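Local coordinates for protein alpha,alpha-trehalose-phosphate synthase (UDP-forming) (Burkholderia multivorans, PDB 5UOF) that is a glycosyltransferase of family 20 with the two-domain GT-B fold and binds a sodium ion in this crystal, at residues Glu380-Gln385 and Glu439-Arg444; Ala241-Ala246 and Phe358-Gln363; Leu376-Tyr381 and Ala403-Ala408. All coordinates share one frame; numbering follows the deposited sequence.

Contact 1: Glu380-Gln385 and Glu439-Arg444; sequences EYVASQ and EENLAR. With NA (sodium ion), chain C.
Val382 is the side chain of helix 376-384 that meets helix 431-447 here. Val382 CG1 lies 3.8 Å from Asn441 CB and also comes near the backbone N of Leu442. CG1 stands anti to the backbone N of Val382 (chi1 172°), and the other branch, Val382 CG2, passes beside Asn441 ND2 at 4.1 Å. The two side chains cross at about a right angle. No hydrogen bond spans the two segments, so the contact is van der Waals packing. Leu442 packs more loosely. The polar end of Asn441 is used elsewhere: its OD1 accepts from Gly407 N in the loop before strand 409-411.

Further out, the end of helix 376-384 is tied up by its own side chains. Ser384 OG bonds back to Glu380 O at 2.8 Å. Gln385 bends at chi2 (-55°), and Gln385 NE2 returns to Tyr381 O at 2.9 Å. That carbonyl also accepts from Ser384 N, which reaches it from the opposite face of its plane. The same NE2 lies over one face of the Tyr381 ring, offset toward the rim, and also donates to Phe359 O. Gln385 OE1 accepts from Gly391 N. With the amide held this way, Gln385 OE1 binds the sodium ion at 2.3 Å. Arg360 O, Ser362 O and two waters complete the site. Helix 376-384 thus packs against helix 431-447 through Val382, while Ala383 and Ser384 touch Ile242 of helix 239-248 and Ser384 also touches helix 352-361.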
loop_
_atom_site.group_PDB
_atom_site.type_symbol
_atom_site.label_atom_id
_atom_site.label_comp_id
_atom_site.label_asym_id
_atom_site.label_seq_id
_atom_site.Cartn_x
_atom_site.Cartn_y
_atom_site.Cartn_z
ATOM N N GLU A 380 -25.760 -3.043 -8.622
ATOM C CA GLU A 380 -26.744 -2.690 -9.645
ATOM C C GLU A 380 -26.756 -3.707 -10.775
ATOM O O GLU A 380 -27.825 -4.027 -11.319
ATOM C CB GLU A 380 -26.444 -1.306 -10.213
ATOM C CG GLU A 380 -26.650 -0.188 -9.209
ATOM C CD GLU A 380 -25.925 1.096 -9.587
ATOM O OE1 GLU A 380 -25.312 1.149 -10.669
ATOM O OE2 GLU A 380 -25.984 2.060 -8.799
ATOM N N TYR A 381 -25.576 -4.215 -11.149
ATOM C CA TYR A 381 -25.516 -5.219 -12.204
ATOM C C TYR A 381 -26.332 -6.452 -11.825
ATOM O O TYR A 381 -27.183 -6.914 -12.597
ATOM C CB TYR A 381 -24.057 -5.602 -12.507
ATOM C CG TYR A 381 -24.051 -6.576 -13.652
ATOM C CD1 TYR A 381 -24.156 -6.122 -14.958
ATOM C CD2 TYR A 381 -24.046 -7.950 -13.419
ATOM C CE1 TYR A 381 -24.224 -7.011 -16.015
ATOM C CE2 TYR A 381 -24.093 -8.854 -14.475
ATOM C CZ TYR A 381 -24.195 -8.371 -15.774
ATOM O OH TYR A 381 -24.281 -9.251 -16.828
ATOM N N VAL A 382 -26.095 -6.994 -10.630
ATOM C CA VAL A 382 -26.836 -8.177 -10.187
ATOM C C VAL A 382 -28.326 -7.870 -10.127
ATOM O O VAL A 382 -29.164 -8.631 -10.628
ATOM C CB VAL A 382 -26.307 -8.653 -8.823
ATOM C CG1 VAL A 382 -27.191 -9.760 -8.239
ATOM C CG2 VAL A 382 -24.855 -9.122 -8.942
ATOM N N ALA A 383 -28.675 -6.737 -9.506
ATOM C CA ALA A 383 -30.089 -6.417 -9.314
ATOM C C ALA A 383 -30.835 -6.292 -10.638
ATOM O O ALA A 383 -32.056 -6.499 -10.687
ATOM C CB ALA A 383 -30.220 -5.121 -8.507
ATOM N N SER A 384 -30.133 -5.947 -11.716
ATOM C CA SER A 384 -30.781 -5.747 -13.004
ATOM C C SER A 384 -31.117 -7.055 -13.720
ATOM O O SER A 384 -31.889 -7.031 -14.682
ATOM C CB SER A 384 -29.881 -4.889 -13.906
ATOM O OG SER A 384 -29.715 -3.582 -13.380
ATOM N N GLN A 385 -30.567 -8.185 -13.292
ATOM C CA GLN A 385 -30.646 -9.387 -14.116
ATOM C C GLN A 385 -32.027 -10.022 -14.094
ATOM O O GLN A 385 -32.753 -9.975 -13.096
ATOM C CB GLN A 385 -29.620 -10.424 -13.655
ATOM C CG GLN A 385 -28.197 -9.888 -13.749
ATOM C CD GLN A 385 -27.882 -9.388 -15.149
ATOM O OE1 GLN A 385 -28.025 -10.125 -16.137
ATOM N NE2 GLN A 385 -27.488 -8.122 -15.251
ATOM N N GLU A 439 -28.816 -16.057 -7.515
ATOM C CA GLU A 439 -29.715 -16.043 -6.370
ATOM C C GLU A 439 -28.938 -15.905 -5.073
ATOM O O GLU A 439 -29.436 -15.304 -4.118
ATOM C CB GLU A 439 -30.586 -17.303 -6.346
ATOM C CG GLU A 439 -31.525 -17.412 -7.544
ATOM C CD GLU A 439 -32.617 -16.342 -7.539
ATOM O OE1 GLU A 439 -33.000 -15.892 -6.435
ATOM O OE2 GLU A 439 -33.090 -15.959 -8.637
ATOM N N GLU A 440 -27.727 -16.461 -5.021
ATOM C CA GLU A 440 -26.853 -16.241 -3.873
ATOM C C GLU A 440 -26.573 -14.753 -3.672
ATOM O O GLU A 440 -26.722 -14.222 -2.564
ATOM C CB GLU A 440 -25.563 -17.033 -4.080
ATOM C CG GLU A 440 -24.504 -16.855 -3.017
ATOM C CD GLU A 440 -23.297 -17.735 -3.290
ATOM O OE1 GLU A 440 -23.399 -18.648 -4.133
ATOM O OE2 GLU A 440 -22.243 -17.520 -2.678
ATOM N N ASN A 441 -26.197 -14.056 -4.748
ATOM C CA ASN A 441 -25.921 -12.624 -4.654
ATOM C C ASN A 441 -27.186 -11.826 -4.369
ATOM O O ASN A 441 -27.174 -10.899 -3.551
ATOM C CB ASN A 441 -25.270 -12.129 -5.945
ATOM C CG ASN A 441 -23.801 -12.512 -6.038
ATOM O OD1 ASN A 441 -23.184 -12.848 -5.037
ATOM N ND2 ASN A 441 -23.239 -12.458 -7.241
ATOM N N LEU A 442 -28.285 -12.163 -5.041
ATOM C CA LEU A 442 -29.519 -11.398 -4.873
ATOM C C LEU A 442 -30.047 -11.503 -3.445
ATOM O O LEU A 442 -30.584 -10.527 -2.898
ATOM C CB LEU A 442 -30.558 -11.889 -5.877
ATOM C CG LEU A 442 -31.941 -11.254 -5.820
ATOM C CD1 LEU A 442 -31.841 -9.736 -5.965
ATOM C CD2 LEU A 442 -32.811 -11.837 -6.919
ATOM N N ALA A 443 -29.903 -12.675 -2.821
ATOM C CA ALA A 443 -30.330 -12.824 -1.434
ATOM C C ALA A 443 -29.524 -11.909 -0.521
ATOM O O ALA A 443 -30.079 -11.298 0.399
ATOM C CB ALA A 443 -30.205 -14.281 -0.997
ATOM N N ARG A 444 -28.219 -11.784 -0.775
ATOM C CA ARG A 444 -27.401 -10.860 0.008
ATOM C C ARG A 444 -27.828 -9.413 -0.222
ATOM O O ARG A 444 -27.893 -8.616 0.726
ATOM C CB ARG A 444 -25.918 -11.048 -0.335
ATOM C CG ARG A 444 -25.332 -12.420 0.039
ATOM C CD ARG A 444 -25.394 -12.699 1.547
ATOM N NE ARG A 444 -24.669 -11.709 2.345
ATOM C CZ ARG A 444 -23.394 -11.815 2.717
ATOM N NH1 ARG A 444 -22.673 -12.873 2.358
ATOM N NH2 ARG A 444 -22.838 -10.854 3.451
HETATM NA NA NA C . -28.502 -10.405 -18.395
HETATM O O HOH W 1 -30.690 -11.230 -17.705
HETATM O O HOH W 2 -28.126 -12.796 -19.148
#

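Contact 2: Ala241-Ala246 and Phe358-Gln363; sequences AIAQAA and FFRMSQ. With NA (sodium ion), chain C; EDO (1,2-ethanediol), chain E.
Ala246 CB of helix 239-248 rests against the aliphatic part of Arg360, 4.1 Å from Arg360 CD. This is the apolar share of the contact. The Arg360 chain is extended from CG to NE, with CG anti to the backbone N (chi1 -171°). It therefore runs past Ala246 and brings the guanidinium near Ala243. Arg360 NH1 lies 4.3 Å from Ala243 CB.

The polar approach between the segments is loose. Arg360 NH1 is 4.1 Å from Ala243 O and meets it obliquely, with no hydrogen bond. NH1 instead donates to Ser384 O at the end of helix 376-384. Within segment 358-363, Ser362 OG bonds to Phe359 O at 2.8 Å. The donor is tilted 25° from the carbonyl plane. This bond spans the point where the chain leaves the helix, and the same OG also pairs with Tyr381 OH. A 1,2-ethanediol, probably from the crystallisation liquor, lies at Gln363, where the bond from NE2 is weak.

Metal bonds form the third group. Arg360 O binds the sodium ion at 2.4 Å and Ser362 O binds it at 2.3 Å, beside Gln385. Arg360 thus serves two roles: its side chain packs on helix 239-248 and its carbonyl holds the ion. The two backbone carbonyls make this a sodium site at a helix C terminus, just before strand 364-367 enters the six-stranded parallel sheet of a GT-B fold.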
loop_
_atom_site.group_PDB
_atom_site.type_symbol
_atom_site.label_atom_id
_atom_site.label_comp_id
_atom_site.label_asym_id
_atom_site.label_seq_id
_atom_site.Cartn_x
_atom_site.Cartn_y
_atom_site.Cartn_z
ATOM N N ALA A 241 -36.343 -2.568 -6.904
ATOM C CA ALA A 241 -36.613 -1.339 -7.643
ATOM C C ALA A 241 -35.747 -1.237 -8.892
ATOM O O ALA A 241 -36.220 -0.788 -9.943
ATOM C CB ALA A 241 -36.396 -0.125 -6.737
ATOM N N ILE A 242 -34.475 -1.646 -8.796
ATOM C CA ILE A 242 -33.602 -1.644 -9.964
ATOM C C ILE A 242 -34.124 -2.602 -11.026
ATOM O O ILE A 242 -34.165 -2.271 -12.218
ATOM C CB ILE A 242 -32.160 -1.975 -9.535
ATOM C CG1 ILE A 242 -31.582 -0.782 -8.758
ATOM C CG2 ILE A 242 -31.299 -2.328 -10.740
ATOM C CD1 ILE A 242 -30.279 -1.067 -8.034
ATOM N N ALA A 243 -34.537 -3.804 -10.616
ATOM C CA ALA A 243 -35.008 -4.780 -11.595
ATOM C C ALA A 243 -36.243 -4.266 -12.321
ATOM O O ALA A 243 -36.366 -4.414 -13.545
ATOM C CB ALA A 243 -35.305 -6.114 -10.914
ATOM N N GLN A 244 -37.163 -3.653 -11.581
ATOM C CA GLN A 244 -38.368 -3.100 -12.193
ATOM C C GLN A 244 -38.019 -1.991 -13.176
ATOM O O GLN A 244 -38.588 -1.914 -14.274
ATOM C CB GLN A 244 -39.313 -2.578 -11.107
ATOM C CG GLN A 244 -40.556 -1.886 -11.640
ATOM C CD GLN A 244 -41.392 -1.223 -10.545
ATOM O OE1 GLN A 244 -40.858 -0.585 -9.638
ATOM N NE2 GLN A 244 -42.707 -1.377 -10.630
ATOM N N ALA A 245 -37.070 -1.121 -12.798
ATOM C CA ALA A 245 -36.651 -0.042 -13.686
ATOM C C ALA A 245 -36.017 -0.592 -14.953
ATOM O O ALA A 245 -36.291 -0.102 -16.055
ATOM C CB ALA A 245 -35.674 0.889 -12.969
ATOM N N ALA A 246 -35.155 -1.602 -14.813
ATOM C CA ALA A 246 -34.513 -2.192 -15.981
ATOM C C ALA A 246 -35.562 -2.702 -16.963
ATOM O O ALA A 246 -35.493 -2.415 -18.164
ATOM C CB ALA A 246 -33.567 -3.310 -15.543
ATOM N N PHE A 358 -29.292 -1.925 -20.002
ATOM C CA PHE A 358 -28.102 -2.496 -20.632
ATOM C C PHE A 358 -27.560 -3.650 -19.799
ATOM O O PHE A 358 -27.149 -4.682 -20.343
ATOM C CB PHE A 358 -26.992 -1.451 -20.801
ATOM C CG PHE A 358 -27.343 -0.281 -21.681
ATOM C CD1 PHE A 358 -28.349 -0.348 -22.625
ATOM C CD2 PHE A 358 -26.618 0.903 -21.558
ATOM C CE1 PHE A 358 -28.640 0.756 -23.431
ATOM C CE2 PHE A 358 -26.898 1.997 -22.349
ATOM C CZ PHE A 358 -27.917 1.932 -23.280
ATOM N N PHE A 359 -27.498 -3.469 -18.473
ATOM C CA PHE A 359 -27.050 -4.560 -17.614
ATOM C C PHE A 359 -27.931 -5.786 -17.802
ATOM O O PHE A 359 -27.435 -6.916 -17.887
ATOM C CB PHE A 359 -27.084 -4.141 -16.141
ATOM C CG PHE A 359 -26.075 -3.090 -15.759
ATOM C CD1 PHE A 359 -24.944 -2.866 -16.522
ATOM C CD2 PHE A 359 -26.277 -2.325 -14.614
ATOM C CE1 PHE A 359 -24.016 -1.899 -16.142
ATOM C CE2 PHE A 359 -25.362 -1.368 -14.230
ATOM C CZ PHE A 359 -24.234 -1.144 -14.996
ATOM N N ARG A 360 -29.242 -5.588 -17.850
ATOM C CA ARG A 360 -30.123 -6.746 -17.951
ATOM C C ARG A 360 -29.893 -7.497 -19.259
ATOM O O ARG A 360 -29.916 -8.730 -19.282
ATOM C CB ARG A 360 -31.585 -6.322 -17.822
ATOM C CG ARG A 360 -32.564 -7.518 -17.710
ATOM C CD ARG A 360 -33.946 -6.987 -17.329
ATOM N NE ARG A 360 -34.969 -8.006 -17.037
ATOM C CZ ARG A 360 -35.313 -8.405 -15.810
ATOM N NH1 ARG A 360 -34.701 -7.915 -14.738
ATOM N NH2 ARG A 360 -36.296 -9.287 -15.646
ATOM N N MET A 361 -29.656 -6.769 -20.356
ATOM C CA MET A 361 -29.419 -7.366 -21.672
ATOM C C MET A 361 -28.128 -8.166 -21.697
ATOM O O MET A 361 -28.014 -9.165 -22.415
ATOM C CB MET A 361 -29.348 -6.265 -22.736
ATOM C CG MET A 361 -29.040 -6.743 -24.146
ATOM S SD MET A 361 -28.769 -5.412 -25.344
ATOM C CE MET A 361 -29.645 -4.078 -24.548
ATOM N N SER A 362 -27.139 -7.716 -20.936
ATOM C CA SER A 362 -25.802 -8.282 -21.028
ATOM C C SER A 362 -25.720 -9.664 -20.381
ATOM O O SER A 362 -26.565 -10.073 -19.585
ATOM C CB SER A 362 -24.803 -7.353 -20.360
ATOM O OG SER A 362 -24.941 -7.460 -18.959
ATOM N N GLN A 363 -24.655 -10.386 -20.726
ATOM C CA GLN A 363 -24.379 -11.687 -20.140
ATOM C C GLN A 363 -23.312 -11.650 -19.054
ATOM O O GLN A 363 -23.246 -12.583 -18.245
ATOM C CB GLN A 363 -23.934 -12.661 -21.234
ATOM C CG GLN A 363 -25.079 -13.145 -22.125
ATOM C CD GLN A 363 -25.552 -12.106 -23.125
ATOM O OE1 GLN A 363 -24.780 -11.276 -23.615
ATOM N NE2 GLN A 363 -26.840 -12.149 -23.434
HETATM NA NA NA C . -28.502 -10.405 -18.395
HETATM C C1 EDO E . -28.023 -8.948 -26.837
HETATM O O1 EDO E . -27.080 -8.802 -27.905
HETATM C C2 EDO E . -27.284 -9.532 -25.642
HETATM O O2 EDO E . -26.531 -10.660 -26.096
HETATM O O HOH W 1 -30.690 -11.230 -17.705
HETATM O O HOH W 2 -28.126 -12.796 -19.148
#

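Contact 3: Leu376-Tyr381 and Ala403-Ala408; sequences LVAKEY and AELTGA
Leu405 packs on Ala378 where a loop folds over helix 376-384 in the domain of the GT-B fold built round the six-stranded parallel sheet. The loop joins strand 392-396 to strand 409-411. It makes a type I beta turn from Leu405 to Ala408, and Leu405 is also the centre of an inverse gamma turn.

The tight part has an apolar and a charged share. In the first, the CD1 branch of Leu405 does the touching. Leu405 CD1 lies 4.0 Å from Ala378 CB and 4.2 Å from Lys379 CG. Leu393 of strand 392-396 and Asn441 and Leu445 of helix 431-447 also touch Leu405, so it is wedged between helix, strand and helix. Leu395 touches Ala378 from the sheet. In the second, Lys379 is extended beyond CG and runs past Leu405 to a salt bridge with Glu404. The Lys379 and Glu404 side chains cross at about a right angle. Lys379 NZ also donates to Ile235 O, and Glu404 OE2 accepts from Asn448 ND2, so both ends of the pair have a second partner. These bonds probably offset the cost of burying the two charges.

The loose side is the water. Water 3 accepts from Lys379 NZ at 2.8 Å. The link from this water to Glu404 OE2, 3.4 Å, is weak and not settled. The direct link is firmer: in the Glu404 conformer described, one of two modelled, Lys379 NZ reaches Glu404 OE1 at 2.7 Å, on the syn side and 34° out of the carboxylate plane.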
loop_
_atom_site.group_PDB
_atom_site.type_symbol
_atom_site.label_atom_id
_atom_site.label_comp_id
_atom_site.label_asym_id
_atom_site.label_seq_id
_atom_site.Cartn_x
_atom_site.Cartn_y
_atom_site.Cartn_z
ATOM N N LEU A 376 -21.015 0.250 -6.256
ATOM C CA LEU A 376 -22.444 0.025 -6.420
ATOM C C LEU A 376 -22.804 -0.480 -7.812
ATOM O O LEU A 376 -23.855 -1.111 -7.973
ATOM C CB LEU A 376 -23.212 1.313 -6.100
ATOM C CG LEU A 376 -23.033 1.795 -4.650
ATOM C CD1 LEU A 376 -23.668 3.162 -4.449
ATOM C CD2 LEU A 376 -23.604 0.788 -3.652
ATOM N N VAL A 377 -21.956 -0.247 -8.817
ATOM C CA VAL A 377 -22.221 -0.836 -10.130
ATOM C C VAL A 377 -22.305 -2.355 -10.027
ATOM O O VAL A 377 -23.167 -2.976 -10.652
ATOM C CB VAL A 377 -21.164 -0.381 -11.158
ATOM C CG1 VAL A 377 -21.149 -1.298 -12.375
ATOM C CG2 VAL A 377 -21.441 1.061 -11.580
ATOM N N ALA A 378 -21.437 -2.980 -9.217
ATOM C CA ALA A 378 -21.523 -4.435 -9.058
ATOM C C ALA A 378 -22.890 -4.858 -8.519
ATOM O O ALA A 378 -23.483 -5.829 -9.000
ATOM C CB ALA A 378 -20.402 -4.936 -8.144
ATOM N N LYS A 379 -23.421 -4.121 -7.537
ATOM C CA LYS A 379 -24.709 -4.485 -6.960
ATOM C C LYS A 379 -25.842 -4.186 -7.935
ATOM O O LYS A 379 -26.786 -4.983 -8.065
ATOM C CB LYS A 379 -24.908 -3.742 -5.630
ATOM C CG LYS A 379 -23.810 -4.079 -4.595
ATOM C CD LYS A 379 -24.144 -3.570 -3.205
ATOM C CE LYS A 379 -23.144 -4.126 -2.158
ATOM N NZ LYS A 379 -23.468 -3.688 -0.753
ATOM N N GLU A 380 -25.760 -3.043 -8.622
ATOM C CA GLU A 380 -26.744 -2.690 -9.645
ATOM C C GLU A 380 -26.756 -3.707 -10.775
ATOM O O GLU A 380 -27.825 -4.027 -11.319
ATOM C CB GLU A 380 -26.444 -1.306 -10.213
ATOM C CG GLU A 380 -26.650 -0.188 -9.209
ATOM C CD GLU A 380 -25.925 1.096 -9.587
ATOM O OE1 GLU A 380 -25.312 1.149 -10.669
ATOM O OE2 GLU A 380 -25.984 2.060 -8.799
ATOM N N TYR A 381 -25.576 -4.215 -11.149
ATOM C CA TYR A 381 -25.516 -5.219 -12.204
ATOM C C TYR A 381 -26.332 -6.452 -11.825
ATOM O O TYR A 381 -27.183 -6.914 -12.597
ATOM C CB TYR A 381 -24.057 -5.602 -12.507
ATOM C CG TYR A 381 -24.051 -6.576 -13.652
ATOM C CD1 TYR A 381 -24.156 -6.122 -14.958
ATOM C CD2 TYR A 381 -24.046 -7.950 -13.419
ATOM C CE1 TYR A 381 -24.224 -7.011 -16.015
ATOM C CE2 TYR A 381 -24.093 -8.854 -14.475
ATOM C CZ TYR A 381 -24.195 -8.371 -15.774
ATOM O OH TYR A 381 -24.281 -9.251 -16.828
ATOM N N ALA A 403 -17.017 -8.697 -0.345
ATOM C CA ALA A 403 -17.304 -9.348 0.925
ATOM C C ALA A 403 -18.733 -9.866 0.986
ATOM O O ALA A 403 -19.030 -10.751 1.792
ATOM C CB ALA A 403 -17.057 -8.365 2.074
ATOM N N GLU A 404 -19.613 -9.340 0.147
ATOM C CA GLU A 404 -21.027 -9.707 0.132
ATOM C C GLU A 404 -21.414 -10.553 -1.065
ATOM O O GLU A 404 -22.165 -11.526 -0.918
ATOM C CB GLU A 404 -21.899 -8.443 0.139
ATOM C CG GLU A 404 -21.790 -7.611 1.402
ATOM C CD GLU A 404 -22.542 -6.291 1.296
ATOM O OE1 GLU A 404 -21.938 -5.281 0.859
ATOM O OE2 GLU A 404 -23.746 -6.277 1.643
ATOM N N LEU A 405 -20.924 -10.198 -2.251
ATOM C CA LEU A 405 -21.347 -10.843 -3.495
ATOM C C LEU A 405 -20.528 -12.111 -3.725
ATOM O O LEU A 405 -19.711 -12.220 -4.641
ATOM C CB LEU A 405 -21.239 -9.863 -4.656
ATOM C CG LEU A 405 -22.098 -8.595 -4.472
ATOM C CD1 LEU A 405 -21.943 -7.650 -5.656
ATOM C CD2 LEU A 405 -23.580 -8.936 -4.240
ATOM N N THR A 406 -20.784 -13.093 -2.859
ATOM C CA THR A 406 -20.016 -14.331 -2.883
ATOM C C THR A 406 -20.315 -15.185 -4.106
ATOM O O THR A 406 -19.558 -16.126 -4.379
ATOM C CB THR A 406 -20.287 -15.131 -1.607
ATOM O OG1 THR A 406 -21.695 -15.345 -1.465
ATOM C CG2 THR A 406 -19.761 -14.365 -0.382
ATOM N N GLY A 407 -21.381 -14.878 -4.847
ATOM C CA GLY A 407 -21.669 -15.579 -6.089
ATOM C C GLY A 407 -20.959 -15.017 -7.302
ATOM O O GLY A 407 -21.050 -15.590 -8.388
ATOM N N ALA A 408 -20.272 -13.885 -7.158
ATOM C CA ALA A 408 -19.450 -13.389 -8.251
ATOM C C ALA A 408 -18.281 -14.326 -8.500
ATOM O O ALA A 408 -17.858 -15.071 -7.615
ATOM C CB ALA A 408 -18.909 -11.989 -7.940
HETATM O O HOH W 3 -26.043 -4.687 -0.267
#

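From the N terminus, helix 239-248 comes first. Contact 2 closes a long loop when residues 358-363 return to it, 112 residues on, after strands 266-271, 301-306 and 343-346 have been laid down. Contacts 3 and 1 follow. Both start from helix 376-384, sharing Glu380 and Tyr381; contact 3 closes first, at 403-408, and contact 1 later, at 439-444. Contact 2 is in series with both. The sodium ion joins contacts 1 and 2, whose centres are 10 Å apart. Together the contacts tie helices 239-248, 352-361 and 431-447 and the loop before strand 409-411 around helix 376-384.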